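Local coordinates for protein polyketide synthase (Lyngbya majuscula 19L, PDB 3QIT) that probably releases the finished polyketide chain in curacin A biosynthesis, as a decarboxylating thioesterase that hydrolyses the thioester and leaves a terminal alkene, at residues L9-G13 and N14-L18; I35-Q38 and G39-Q43; A83-D86 and R87-E91; L148-S152 and S153-H157; E225-K228 and S229-V232. All coordinates share one frame; numbering follows the deposited sequence. Where two conformers were deposited one is given.

Contact 1: L9-G13 and N14-L18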
loop_
_atom_site.group_PDB
_atom_site.type_symbol
_atom_site.label_atom_id
_atom_site.label_comp_id
_atom_site.label_asym_id
_atom_site.label_seq_id
_atom_site.Cartn_x
_atom_site.Cartn_y
_atom_site.Cartn_z
ATOM N N LEU B 9 -16.585 -11.287 7.493
ATOM C CA LEU B 9 -16.774 -11.015 6.066
ATOM C C LEU B 9 -15.418 -11.255 5.391
ATOM O O LEU B 9 -14.408 -10.792 5.880
ATOM C CB LEU B 9 -17.235 -9.571 5.858
ATOM C CG LEU B 9 -17.454 -9.002 4.457
ATOM C CD1 LEU B 9 -18.555 -9.799 3.760
ATOM C CD2 LEU B 9 -17.832 -7.536 4.519
ATOM N N GLU B 10 -15.396 -12.019 4.305
ATOM C CA GLU B 10 -14.123 -12.281 3.601
ATOM C C GLU B 10 -13.858 -11.111 2.666
ATOM O O GLU B 10 -14.778 -10.603 2.031
ATOM C CB GLU B 10 -14.196 -13.600 2.812
ATOM C CG GLU B 10 -12.866 -14.049 2.109
ATOM C CD GLU B 10 -12.560 -13.343 0.778
ATOM O OE1 GLU B 10 -13.462 -12.751 0.155
ATOM O OE2 GLU B 10 -11.387 -13.387 0.335
ATOM N N PHE B 11 -12.598 -10.676 2.597
ATOM C CA PHE B 11 -12.207 -9.582 1.704
ATOM C C PHE B 11 -10.734 -9.734 1.425
ATOM O O PHE B 11 -9.929 -9.755 2.353
ATOM C CB PHE B 11 -12.471 -8.209 2.357
ATOM C CG PHE B 11 -12.042 -7.044 1.501
ATOM C CD1 PHE B 11 -12.597 -6.866 0.243
ATOM C CD2 PHE B 11 -11.093 -6.132 1.955
ATOM C CE1 PHE B 11 -12.203 -5.790 -0.579
ATOM C CE2 PHE B 11 -10.693 -5.030 1.131
ATOM C CZ PHE B 11 -11.253 -4.876 -0.117
ATOM N N GLY B 12 -10.392 -9.803 0.137
ATOM C CA GLY B 12 -8.990 -9.807 -0.303
ATOM C C GLY B 12 -8.171 -10.964 0.254
ATOM O O GLY B 12 -6.966 -10.836 0.442
ATOM N N GLY B 13 -8.825 -12.085 0.552
ATOM C CA GLY B 13 -8.129 -13.232 1.117
ATOM C C GLY B 13 -7.986 -13.157 2.620
ATOM O O GLY B 13 -7.297 -13.972 3.221
ATOM N N ASN B 14 -8.660 -12.187 3.235
ATOM C CA ASN B 14 -8.527 -11.956 4.669
ATOM C C ASN B 14 -9.914 -11.948 5.292
ATOM O O ASN B 14 -10.903 -12.065 4.583
ATOM C CB ASN B 14 -7.856 -10.615 4.896
ATOM C CG ASN B 14 -6.414 -10.620 4.465
ATOM O OD1 ASN B 14 -5.588 -11.230 5.113
ATOM N ND2 ASN B 14 -6.104 -9.919 3.378
ATOM N N GLN B 15 -9.978 -11.830 6.612
ATOM C CA GLN B 15 -11.294 -11.854 7.286
ATOM C C GLN B 15 -11.496 -10.559 8.029
ATOM O O GLN B 15 -10.631 -10.126 8.802
ATOM C CB GLN B 15 -11.341 -13.038 8.252
ATOM C CG GLN B 15 -11.242 -14.395 7.538
ATOM C CD GLN B 15 -12.508 -14.732 6.780
ATOM O OE1 GLN B 15 -13.598 -14.366 7.201
ATOM N NE2 GLN B 15 -12.369 -15.434 5.646
ATOM N N ILE B 16 -12.652 -9.939 7.811
ATOM C CA ILE B 16 -13.007 -8.725 8.556
ATOM C C ILE B 16 -13.981 -9.136 9.660
ATOM O O ILE B 16 -15.025 -9.676 9.365
ATOM C CB ILE B 16 -13.727 -7.724 7.637
ATOM C CG1 ILE B 16 -12.802 -7.282 6.489
ATOM C CG2 ILE B 16 -14.191 -6.475 8.460
ATOM C CD1 ILE B 16 -13.552 -6.513 5.383
ATOM N N CYS B 17 -13.673 -8.804 10.910
ATOM C CA CYS B 17 -14.633 -9.035 11.999
ATOM C C CYS B 17 -15.548 -7.820 12.123
ATOM O O CYS B 17 -15.059 -6.691 12.294
ATOM C CB CYS B 17 -13.904 -9.224 13.337
ATOM S SG CYS B 17 -15.122 -9.598 14.674
ATOM N N LEU B 18 -16.868 -8.034 12.045
ATOM C CA LEU B 18 -17.822 -6.948 12.297
ATOM C C LEU B 18 -18.421 -7.115 13.683
ATOM O O LEU B 18 -19.100 -8.099 13.930
ATOM C CB LEU B 18 -18.954 -7.010 11.262
ATOM C CG LEU B 18 -18.591 -6.810 9.789
ATOM C CD1 LEU B 18 -19.885 -6.833 8.936
ATOM C CD2 LEU B 18 -17.854 -5.519 9.581
HETATM O O HOH W 1 -9.625 -15.835 4.771
#

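Contact 2: I35-Q38 and G39-Q43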
loop_
_atom_site.group_PDB
_atom_site.type_symbol
_atom_site.label_atom_id
_atom_site.label_comp_id
_atom_site.label_asym_id
_atom_site.label_seq_id
_atom_site.Cartn_x
_atom_site.Cartn_y
_atom_site.Cartn_z
ATOM N N ILE B 35 -6.330 3.945 15.807
ATOM C CA ILE B 35 -5.197 3.029 15.734
ATOM C C ILE B 35 -5.009 2.298 17.060
ATOM O O ILE B 35 -5.153 2.876 18.144
ATOM C CB ILE B 35 -3.893 3.795 15.300
ATOM C CG1 ILE B 35 -2.824 2.827 14.818
ATOM C CG2 ILE B 35 -3.346 4.674 16.420
ATOM C CD1 ILE B 35 -3.126 2.215 13.505
ATOM N N LEU B 36 -4.663 1.020 16.935
ATOM C CA LEU B 36 -4.442 0.090 18.051
ATOM C C LEU B 36 -5.698 -0.324 18.794
ATOM O O LEU B 36 -5.639 -1.233 19.612
ATOM C CB LEU B 36 -3.386 0.606 19.040
ATOM C CG LEU B 36 -2.068 0.976 18.408
ATOM C CD1 LEU B 36 -1.093 1.319 19.515
ATOM C CD2 LEU B 36 -1.540 -0.147 17.521
ATOM N N GLU B 37 -6.834 0.302 18.500
ATOM C CA GLU B 37 -8.082 -0.101 19.193
ATOM C C GLU B 37 -8.836 -1.235 18.471
ATOM O O GLU B 37 -8.211 -2.054 17.803
ATOM C CB GLU B 37 -8.952 1.116 19.503
ATOM C CG GLU B 37 -8.243 2.014 20.538
ATOM C CD GLU B 37 -9.134 3.086 21.122
ATOM O OE1 GLU B 37 -9.991 2.767 21.979
ATOM O OE2 GLU B 37 -8.952 4.254 20.731
ATOM N N GLN B 38 -10.159 -1.325 18.652
ATOM C CA GLN B 38 -10.906 -2.477 18.141
ATOM C C GLN B 38 -12.373 -2.100 18.160
ATOM O O GLN B 38 -12.754 -1.127 18.814
ATOM C CB GLN B 38 -10.688 -3.710 19.050
ATOM C CG GLN B 38 -10.982 -3.442 20.520
ATOM C CD GLN B 38 -10.817 -4.678 21.383
ATOM O OE1 GLN B 38 -11.289 -5.763 21.040
ATOM N NE2 GLN B 38 -10.120 -4.523 22.503
ATOM N N GLY B 39 -13.190 -2.848 17.439
ATOM C CA GLY B 39 -14.624 -2.498 17.354
ATOM C C GLY B 39 -15.320 -2.499 18.692
ATOM O O GLY B 39 -16.190 -1.655 18.951
ATOM N N LEU B 40 -14.890 -3.400 19.578
ATOM C CA LEU B 40 -15.452 -3.485 20.923
ATOM C C LEU B 40 -15.264 -2.199 21.740
ATOM O O LEU B 40 -16.046 -1.950 22.632
ATOM C CB LEU B 40 -14.890 -4.705 21.664
ATOM C CG LEU B 40 -15.250 -4.914 23.131
ATOM C CD1 LEU B 40 -16.731 -5.139 23.325
ATOM C CD2 LEU B 40 -14.463 -6.055 23.711
ATOM N N ALA B 41 -14.296 -1.350 21.376
ATOM C CA ALA B 41 -14.063 -0.104 22.114
ATOM C C ALA B 41 -15.268 0.846 22.031
ATOM O O ALA B 41 -15.364 1.784 22.809
ATOM C CB ALA B 41 -12.761 0.612 21.594
ATOM N N TRP B 42 -16.164 0.592 21.073
ATOM C CA TRP B 42 -17.366 1.409 20.897
ATOM C C TRP B 42 -18.505 0.984 21.791
ATOM O O TRP B 42 -19.558 1.607 21.747
ATOM C CB TRP B 42 -17.848 1.342 19.435
ATOM C CG TRP B 42 -16.983 2.152 18.494
ATOM C CD1 TRP B 42 -16.053 1.667 17.620
ATOM C CD2 TRP B 42 -16.944 3.580 18.389
ATOM N NE1 TRP B 42 -15.455 2.717 16.945
ATOM C CE2 TRP B 42 -15.984 3.900 17.405
ATOM C CE3 TRP B 42 -17.643 4.623 19.027
ATOM C CZ2 TRP B 42 -15.706 5.230 17.020
ATOM C CZ3 TRP B 42 -17.367 5.947 18.644
ATOM C CH2 TRP B 42 -16.393 6.239 17.659
ATOM N N GLN B 43 -18.313 -0.051 22.610
ATOM C CA GLN B 43 -19.464 -0.656 23.316
ATOM C C GLN B 43 -20.263 0.326 24.176
ATOM O O GLN B 43 -21.501 0.270 24.209
ATOM C CB GLN B 43 -19.007 -1.835 24.170
ATOM C CG GLN B 43 -20.166 -2.480 24.942
ATOM C CD GLN B 43 -19.937 -3.940 25.195
ATOM O OE1 GLN B 43 -20.225 -4.769 24.346
ATOM N NE2 GLN B 43 -19.445 -4.269 26.374
#

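Contact 3: A83-D86 and R87-E91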
loop_
_atom_site.group_PDB
_atom_site.type_symbol
_atom_site.label_atom_id
_atom_site.label_comp_id
_atom_site.label_asym_id
_atom_site.label_seq_id
_atom_site.Cartn_x
_atom_site.Cartn_y
_atom_site.Cartn_z
ATOM N N ALA B 83 -10.358 0.789 1.579
ATOM C CA ALA B 83 -10.992 -0.251 0.779
ATOM C C ALA B 83 -11.790 -1.208 1.669
ATOM O O ALA B 83 -12.833 -1.732 1.262
ATOM C CB ALA B 83 -9.920 -1.034 -0.058
ATOM N N GLN B 84 -11.245 -1.512 2.848
ATOM C CA GLN B 84 -11.899 -2.376 3.813
ATOM C C GLN B 84 -13.218 -1.742 4.255
ATOM O O GLN B 84 -14.236 -2.430 4.315
ATOM C CB GLN B 84 -10.988 -2.588 5.053
ATOM C CG GLN B 84 -11.576 -3.544 6.085
ATOM C CD GLN B 84 -10.828 -3.535 7.432
ATOM O OE1 GLN B 84 -9.743 -2.944 7.583
ATOM N NE2 GLN B 84 -11.416 -4.215 8.411
ATOM N N ILE B 85 -13.182 -0.454 4.613
ATOM C CA ILE B 85 -14.430 0.242 5.019
ATOM C C ILE B 85 -15.468 0.299 3.861
ATOM O O ILE B 85 -16.651 0.061 4.083
ATOM C CB ILE B 85 -14.155 1.630 5.601
ATOM C CG1 ILE B 85 -13.371 1.497 6.900
ATOM C CG2 ILE B 85 -15.480 2.418 5.852
ATOM C CD1 ILE B 85 -12.685 2.767 7.326
ATOM N N ASP B 86 -15.012 0.590 2.646
ATOM C CA ASP B 86 -15.883 0.562 1.442
ATOM C C ASP B 86 -16.531 -0.821 1.296
ATOM O O ASP B 86 -17.738 -0.934 1.035
ATOM C CB ASP B 86 -15.064 0.885 0.193
ATOM C CG ASP B 86 -15.906 1.415 -0.981
ATOM O OD1 ASP B 86 -16.973 2.042 -0.761
ATOM O OD2 ASP B 86 -15.463 1.228 -2.138
ATOM N N ARG B 87 -15.739 -1.880 1.474
ATOM C CA ARG B 87 -16.291 -3.238 1.419
ATOM C C ARG B 87 -17.384 -3.476 2.476
ATOM O O ARG B 87 -18.417 -4.079 2.175
ATOM C CB ARG B 87 -15.171 -4.275 1.569
ATOM C CG ARG B 87 -15.663 -5.713 1.561
ATOM C CD ARG B 87 -16.290 -6.048 0.203
ATOM N NE ARG B 87 -16.830 -7.400 0.169
ATOM C CZ ARG B 87 -18.075 -7.715 0.518
ATOM N NH1 ARG B 87 -18.919 -6.768 0.927
ATOM N NH2 ARG B 87 -18.482 -8.976 0.446
ATOM N N VAL B 88 -17.157 -2.986 3.701
ATOM C CA VAL B 88 -18.130 -3.119 4.785
ATOM C C VAL B 88 -19.430 -2.388 4.420
ATOM O O VAL B 88 -20.529 -2.931 4.602
ATOM C CB VAL B 88 -17.578 -2.556 6.128
ATOM C CG1 VAL B 88 -18.690 -2.542 7.169
ATOM C CG2 VAL B 88 -16.398 -3.414 6.637
ATOM N N ILE B 89 -19.303 -1.186 3.868
ATOM C CA ILE B 89 -20.497 -0.425 3.442
ATOM C C ILE B 89 -21.289 -1.181 2.385
ATOM O O ILE B 89 -22.535 -1.245 2.447
ATOM C CB ILE B 89 -20.135 0.979 2.967
ATOM C CG1 ILE B 89 -19.676 1.798 4.165
ATOM C CG2 ILE B 89 -21.371 1.679 2.320
ATOM C CD1 ILE B 89 -18.885 3.042 3.806
ATOM N N GLN B 90 -20.579 -1.786 1.434
ATOM C CA GLN B 90 -21.236 -2.564 0.384
ATOM C C GLN B 90 -22.032 -3.730 0.967
ATOM O O GLN B 90 -23.001 -4.192 0.366
ATOM C CB GLN B 90 -20.240 -3.084 -0.675
ATOM C CG GLN B 90 -19.341 -2.036 -1.366
ATOM C CD GLN B 90 -20.038 -0.734 -1.763
ATOM O OE1 GLN B 90 -21.008 -0.737 -2.532
ATOM N NE2 GLN B 90 -19.520 0.393 -1.259
ATOM N N GLU B 91 -21.635 -4.187 2.148
ATOM C CA GLU B 91 -22.289 -5.308 2.815
ATOM C C GLU B 91 -23.539 -4.874 3.592
ATOM O O GLU B 91 -24.409 -5.696 3.880
ATOM C CB GLU B 91 -21.292 -6.034 3.729
ATOM C CG GLU B 91 -21.720 -7.424 4.210
ATOM C CD GLU B 91 -21.719 -8.497 3.122
ATOM O OE1 GLU B 91 -21.328 -8.221 1.962
ATOM O OE2 GLU B 91 -22.131 -9.634 3.442
#

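Contact 4: L148-S152 and S153-H157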
loop_
_atom_site.group_PDB
_atom_site.type_symbol
_atom_site.label_atom_id
_atom_site.label_comp_id
_atom_site.label_asym_id
_atom_site.label_seq_id
_atom_site.Cartn_x
_atom_site.Cartn_y
_atom_site.Cartn_z
ATOM N N LEU B 148 11.697 0.867 4.990
ATOM C CA LEU B 148 12.112 -0.453 4.495
ATOM C C LEU B 148 12.752 -1.294 5.592
ATOM O O LEU B 148 12.526 -2.508 5.679
ATOM C CB LEU B 148 13.063 -0.330 3.304
ATOM C CG LEU B 148 12.416 -0.446 1.924
ATOM C CD1 LEU B 148 11.373 0.629 1.759
ATOM C CD2 LEU B 148 13.469 -0.363 0.829
ATOM N N ASP B 149 13.551 -0.650 6.440
ATOM C CA ASP B 149 14.171 -1.358 7.575
ATOM C C ASP B 149 13.079 -1.804 8.539
ATOM O O ASP B 149 13.111 -2.928 9.056
ATOM C CB ASP B 149 15.175 -0.453 8.302
ATOM C CG ASP B 149 16.427 -0.184 7.476
ATOM O OD1 ASP B 149 16.703 -0.932 6.514
ATOM O OD2 ASP B 149 17.142 0.774 7.808
ATOM N N TYR B 150 12.108 -0.931 8.770
ATOM C CA TYR B 150 11.021 -1.299 9.684
ATOM C C TYR B 150 10.150 -2.445 9.140
ATOM O O TYR B 150 9.872 -3.415 9.864
ATOM C CB TYR B 150 10.179 -0.085 10.055
ATOM C CG TYR B 150 9.128 -0.447 11.059
ATOM C CD1 TYR B 150 9.474 -0.734 12.390
ATOM C CD2 TYR B 150 7.794 -0.564 10.673
ATOM C CE1 TYR B 150 8.515 -1.092 13.318
ATOM C CE2 TYR B 150 6.819 -0.932 11.595
ATOM C CZ TYR B 150 7.188 -1.189 12.918
ATOM O OH TYR B 150 6.236 -1.558 13.836
ATOM N N LEU B 151 9.755 -2.332 7.874
ATOM C CA LEU B 151 8.964 -3.365 7.180
ATOM C C LEU B 151 9.577 -4.767 7.288
ATOM O O LEU B 151 8.849 -5.778 7.256
ATOM C CB LEU B 151 8.800 -3.009 5.698
ATOM C CG LEU B 151 8.020 -1.774 5.231
ATOM C CD1 LEU B 151 8.316 -1.547 3.764
ATOM C CD2 LEU B 151 6.528 -1.905 5.436
ATOM N N SER B 152 10.904 -4.834 7.430
ATOM C CA SER B 152 11.565 -6.129 7.479
ATOM C C SER B 152 11.946 -6.498 8.898
ATOM O O SER B 152 12.554 -7.546 9.134
ATOM C CB SER B 152 12.782 -6.173 6.547
ATOM O OG SER B 152 13.697 -5.153 6.857
ATOM N N SER B 153 11.577 -5.643 9.850
ATOM C CA SER B 153 11.791 -5.967 11.246
ATOM C C SER B 153 10.656 -6.879 11.689
ATOM O O SER B 153 9.615 -6.997 11.033
ATOM C CB SER B 153 11.916 -4.710 12.125
ATOM O OG SER B 153 10.663 -4.074 12.332
ATOM N N THR B 154 10.866 -7.566 12.785
ATOM C CA THR B 154 9.821 -8.462 13.248
ATOM C C THR B 154 9.585 -8.108 14.706
ATOM O O THR B 154 9.981 -8.866 15.602
ATOM C CB THR B 154 10.251 -9.933 13.063
ATOM O OG1 THR B 154 11.588 -10.088 13.554
ATOM C CG2 THR B 154 10.217 -10.335 11.594
ATOM N N PRO B 155 8.987 -6.919 14.961
ATOM C CA PRO B 155 8.790 -6.489 16.351
ATOM C C PRO B 155 7.915 -7.482 17.124
ATOM O O PRO B 155 6.951 -8.056 16.578
ATOM C CB PRO B 155 8.115 -5.108 16.216
ATOM C CG PRO B 155 7.480 -5.127 14.864
ATOM C CD PRO B 155 8.383 -5.975 14.001
ATOM N N GLN B 156 8.315 -7.746 18.365
ATOM C CA GLN B 156 7.596 -8.664 19.233
ATOM C C GLN B 156 6.839 -7.877 20.282
ATOM O O GLN B 156 7.317 -6.864 20.785
ATOM C CB GLN B 156 8.565 -9.632 19.926
ATOM C CG GLN B 156 9.268 -10.609 18.987
ATOM C CD GLN B 156 8.332 -11.272 17.987
ATOM O OE1 GLN B 156 7.392 -11.979 18.364
ATOM N NE2 GLN B 156 8.591 -11.052 16.701
ATOM N N HIS B 157 5.644 -8.339 20.607
ATOM C CA HIS B 157 4.876 -7.733 21.693
ATOM C C HIS B 157 5.494 -8.141 23.035
ATOM O O HIS B 157 6.132 -9.201 23.140
ATOM C CB HIS B 157 3.462 -8.324 21.710
ATOM C CG HIS B 157 2.550 -7.778 20.657
ATOM N ND1 HIS B 157 2.240 -6.439 20.567
ATOM C CD2 HIS B 157 1.811 -8.404 19.706
ATOM C CE1 HIS B 157 1.360 -6.256 19.599
ATOM N NE2 HIS B 157 1.094 -7.431 19.049
#

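Contact 5: E225-K228 and S229-V232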
loop_
_atom_site.group_PDB
_atom_site.type_symbol
_atom_site.label_atom_id
_atom_site.label_comp_id
_atom_site.label_asym_id
_atom_site.label_seq_id
_atom_site.Cartn_x
_atom_site.Cartn_y
_atom_site.Cartn_z
ATOM N N GLU B 225 -8.255 20.185 1.416
ATOM C CA GLU B 225 -9.076 20.226 0.214
ATOM C C GLU B 225 -10.127 19.118 0.241
ATOM O O GLU B 225 -11.258 19.331 -0.195
ATOM C CB GLU B 225 -8.230 20.168 -1.064
ATOM C CG GLU B 225 -7.434 21.448 -1.344
ATOM C CD GLU B 225 -8.306 22.651 -1.729
ATOM O OE1 GLU B 225 -7.788 23.792 -1.693
ATOM O OE2 GLU B 225 -9.497 22.467 -2.078
ATOM N N MET B 226 -9.752 17.951 0.763
ATOM C CA MET B 226 -10.704 16.860 0.967
ATOM C C MET B 226 -11.816 17.316 1.910
ATOM O O MET B 226 -13.003 17.177 1.585
ATOM C CB MET B 226 -10.000 15.611 1.516
ATOM C CG MET B 226 -10.916 14.630 2.265
ATOM S SD MET B 226 -10.157 13.029 2.577
ATOM C CE MET B 226 -10.251 12.327 0.936
ATOM N N LEU B 227 -11.422 17.868 3.060
ATOM C CA LEU B 227 -12.380 18.337 4.072
ATOM C C LEU B 227 -13.327 19.398 3.498
ATOM O O LEU B 227 -14.544 19.366 3.747
ATOM C CB LEU B 227 -11.663 18.883 5.312
ATOM C CG LEU B 227 -10.789 17.939 6.165
ATOM C CD1 LEU B 227 -10.244 18.657 7.370
ATOM C CD2 LEU B 227 -11.519 16.672 6.588
ATOM N N LYS B 228 -12.769 20.296 2.690
ATOM C CA LYS B 228 -13.544 21.363 2.068
ATOM C C LYS B 228 -14.632 20.805 1.143
ATOM O O LYS B 228 -15.706 21.397 1.028
ATOM C CB LYS B 228 -12.612 22.320 1.307
ATOM C CG LYS B 228 -13.219 23.678 1.001
ATOM C CD LYS B 228 -12.250 24.580 0.239
ATOM C CE LYS B 228 -12.876 25.954 -0.022
ATOM N NZ LYS B 228 -12.083 26.788 -0.980
ATOM N N SER B 229 -14.347 19.657 0.522
ATOM C CA SER B 229 -15.208 19.041 -0.501
ATOM C C SER B 229 -16.406 18.262 0.055
ATOM O O SER B 229 -17.361 17.960 -0.687
ATOM C CB SER B 229 -14.381 18.107 -1.394
ATOM O OG SER B 229 -14.157 16.843 -0.773
ATOM N N ILE B 230 -16.351 17.934 1.345
ATOM C CA ILE B 230 -17.362 17.118 2.023
ATOM C C ILE B 230 -18.744 17.779 1.853
ATOM O O ILE B 230 -18.932 18.896 2.338
ATOM C CB ILE B 230 -17.018 16.941 3.551
ATOM C CG1 ILE B 230 -15.645 16.263 3.771
ATOM C CG2 ILE B 230 -18.127 16.170 4.271
ATOM C CD1 ILE B 230 -15.010 16.448 5.221
ATOM N N GLN B 231 -19.682 17.100 1.198
ATOM C CA GLN B 231 -21.027 17.655 0.968
ATOM C C GLN B 231 -22.072 17.157 1.963
ATOM O O GLN B 231 -23.156 17.753 2.100
ATOM C CB GLN B 231 -21.482 17.368 -0.467
ATOM C CG GLN B 231 -20.779 18.208 -1.544
ATOM C CD GLN B 231 -21.318 19.633 -1.657
ATOM O OE1 GLN B 231 -21.246 20.422 -0.711
ATOM N NE2 GLN B 231 -21.843 19.973 -2.834
ATOM N N VAL B 232 -21.721 16.083 2.666
ATOM C CA VAL B 232 -22.650 15.482 3.611
ATOM C C VAL B 232 -22.726 16.275 4.911
ATOM O O VAL B 232 -21.771 16.942 5.314
ATOM C CB VAL B 232 -22.351 13.986 3.918
ATOM C CG1 VAL B 232 -22.408 13.144 2.645
ATOM C CG2 VAL B 232 -21.028 13.827 4.650
HETATM O O HOH W 2 -17.079 20.320 4.018
#

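Contact 1: L9-G13 and N14-L18
The shortest bond here runs from I16 N to L9 O, 2.7 Å long and almost straight at 175°. Its partner, from L9 N to I16 O, is 2.9 Å, and the two make L9 and I16 a hydrogen-bonded antiparallel pair. E10 and Q15 follow as a non-hydrogen-bonded pair. F11 and N14 then close a two-residue beta hairpin through a type I' turn. F11 N reaches N14 O at 3.0 Å, and N14 N returns to F11 O at 2.9 Å. G12 and G13 form the corner, both with positive phi.

The carboxylate of E10 reaches forward to the turn. Its chain bends at chi2 (-80°), and OE2 accepts from G13 N at 2.9 Å, met from above the carboxylate plane. On the same face the E10 and Q15 side chains cross at about a right angle. E10 CG lies 3.8 Å from Q15 NE2, which donates to a water at 2.9 Å.

L9, F11, N14 and I16 share the other face. The CD1 tip of I16 packs on F11 CB at 3.6 Å and comes obliquely to the ring. L9 and F11 lie over R87 of helix 78-91, and M72 of the second subunit packs on F11 and N14. The hairpin forms one edge of the chain's main sheet. Its turn is therefore held by a side-chain carboxylate as well as by paired backbone bonds. The E10 bond and the E10/Q15 crossing lie on one face, and most of the apolar packing on the other.

Contact 2: I35-Q38 and G39-Q43
From Q38 the backbone leaves an extended loop and coils into a 3-10 segment, where A41 N donates to Q38 O over 3.0 Å. W42 N to G39 O is the next bond of the same kind, 3.1 Å long.

Q38 takes the crowded position at chi1 (53°), and the rest of the chain runs out straight. This lays it alongside L40, both pointing the same way, with Q38 OE1 3.8 Å from L40 CB. The amide is held at both ends by helix 179-188: R188 donates to OE1, and NE2 donates to the carbonyl of L185. L40 packs on the same helix.

The segment belongs to the loop after strand 28-32 of the alpha/beta hydrolase fold and leads into helix 43-51. W42 touches V100 and H102 of strand 97-102, beside the probable nucleophile elbow. G39 O lies at the edge of its indole, in the ring plane.

The E37 chain is extended beyond CG, and its OE1 comes within 3.5 Å of A41 CB. The same oxygen is hydrogen-bonded to H272 NE2. G39 N donates to the D60 carboxylate at the start of the 3-10 segment.

Contact 3: A83-D86 and R87-E91
In Q90, chi1 (-55°) sets CG opposite the carbonyl carbon, and a bend at chi2 (-42°) folds the amide back. D86 OD1 comes within reach of that amide, because chi1 of -157° turns CG away from the backbone N. These torsions bring the Q90 amide back over D86 on helix 78-91, a helix packed on the main sheet of the alpha/beta hydrolase fold.

D86 O takes two donors from Q90. The backbone N makes the regular i to i+4 bond at 3.0 Å. NE2 adds a bond of 3.2 Å from above the carbonyl plane. NE2 also makes a weak bond to D86 OD1, with the carboxylate and amide planes turned well apart. The stronger partner of the D86 carboxylate is R116, whose salt bridge with OD2 probably balances most of its charge, while Q90 covers the carbonyl beside it.

I85 and I89 sit one turn apart and cross obliquely. I85 CG2 meets I89 CD1 at 4.0 Å, and both residues lie against helix 104-115. The amide of Q84 bonds to D60 and F62. V88 CG2 packs close to Q84 O, at 3.3 Å.

R87 and E91 form a salt bridge along the helix. The two are four residues, about one turn, apart. The R87 chain bends at chi2, and NH1 reaches E91 OE1 at 3.0 Å in the guanidinium plane; NH2 meets the same oxygen in a weaker bond of 3.3 Å.

Contact 4: L148-S152 and S153-H157
From CB, the Y150 side chain runs out to the loop that follows: chi1 of -176° carries the ring to S153 and P155. CD1 comes 3.5 Å from S153 OG, and CE1 lies 3.8 Å from the same oxygen. OH is 3.9 Å from P155 CG, and the two side chains cross at about a right angle. At its tip, Y150 OH is hydrogen-bonded to the carbonyl of I204.

Y150 O is gripped twice by one residue. S153 OG donates to it at 2.7 Å, in the carbonyl plane and on a lone pair. S153 N donates at 2.8 Å from well above that plane. The serine hydroxyl can reach back because chi1 is 74°, which tucks OG over its own backbone.

This is the C-terminal end of helix 140-151, where the chain leaves for the loop to helix 163-173. In the alpha/beta hydrolase fold it lies in the long excursion between strands 120-126 and 234-239, where lid elements are found in this family, so it is probably part of a lid. S153 supplies both a backbone and a side-chain donor to a carbonyl of the last turn. The bonds of S152 N to L148 O and D149 O are weak, as the helical pattern ends.

Farther along, Q156 NE2 donates to T154 O at 2.8 Å. On the helix, D149 makes a salt bridge with R116 of the second subunit, and L151 packs on L79 of that subunit.

Contact 5: E225-K228 and S229-V232
S229 turns its hydroxyl back onto the carbonyl of M226. A chi1 of 80° places OG on the inner side of the residue, flanked by both backbone branches, and it donates to M226 O at 2.6 Å. The donor is tilted 15° from the carbonyl plane. The site is the C-terminal end of helix 220-229, just before strand 234-239 of the alpha/beta hydrolase sheet.

The backbone bonds here are weak. S229 N is shared between E225 O and M226 O, and I230 N between M226 O and L227 O. The serine hydroxyl makes the shortest bond to M226 O as the helical pattern runs out.

L227 and I230 lie side by side and point the same way. L227 holds CG opposite the carbonyl carbon (chi1 -63°). In one of the two deposited conformers of I230, CD1 comes to 3.8 Å from L227 CD2, so this approach is tentative. M257 touches both residues, and I230 also packs on L123 of strand 120-126.

M226 packs on T110, A111 and S114 of helix 104-115. L144 of the second subunit also packs on it, and V141 of that subunit on S229. K228 touches T256 of helix 247-256.

A water bridges the carbonyls where the chain turns away, 2.7 Å from L227 O and 2.9 Å from I230 O.

Overall arrangement
The five contacts follow one another in series along the chain; none nests in or crosses another, and each joins two adjoining segments. Contact 1 closes the hairpin of the first two strands at the sheet edge. Contact 2 shapes the loop from strand 28-32 into helix 43-51. Contact 3 lies on helix 78-91 and touches contact 1, where L9 CD1 is 3.4 Å from R87 NH2. Contact 4 ends helix 140-151, about 36 Å between centres from contact 5, which ends helix 220-229 before strand 234-239. Contacts 1, 3, 4 and 5 all touch the second subunit, while contact 2 is buried near the middle of the chain.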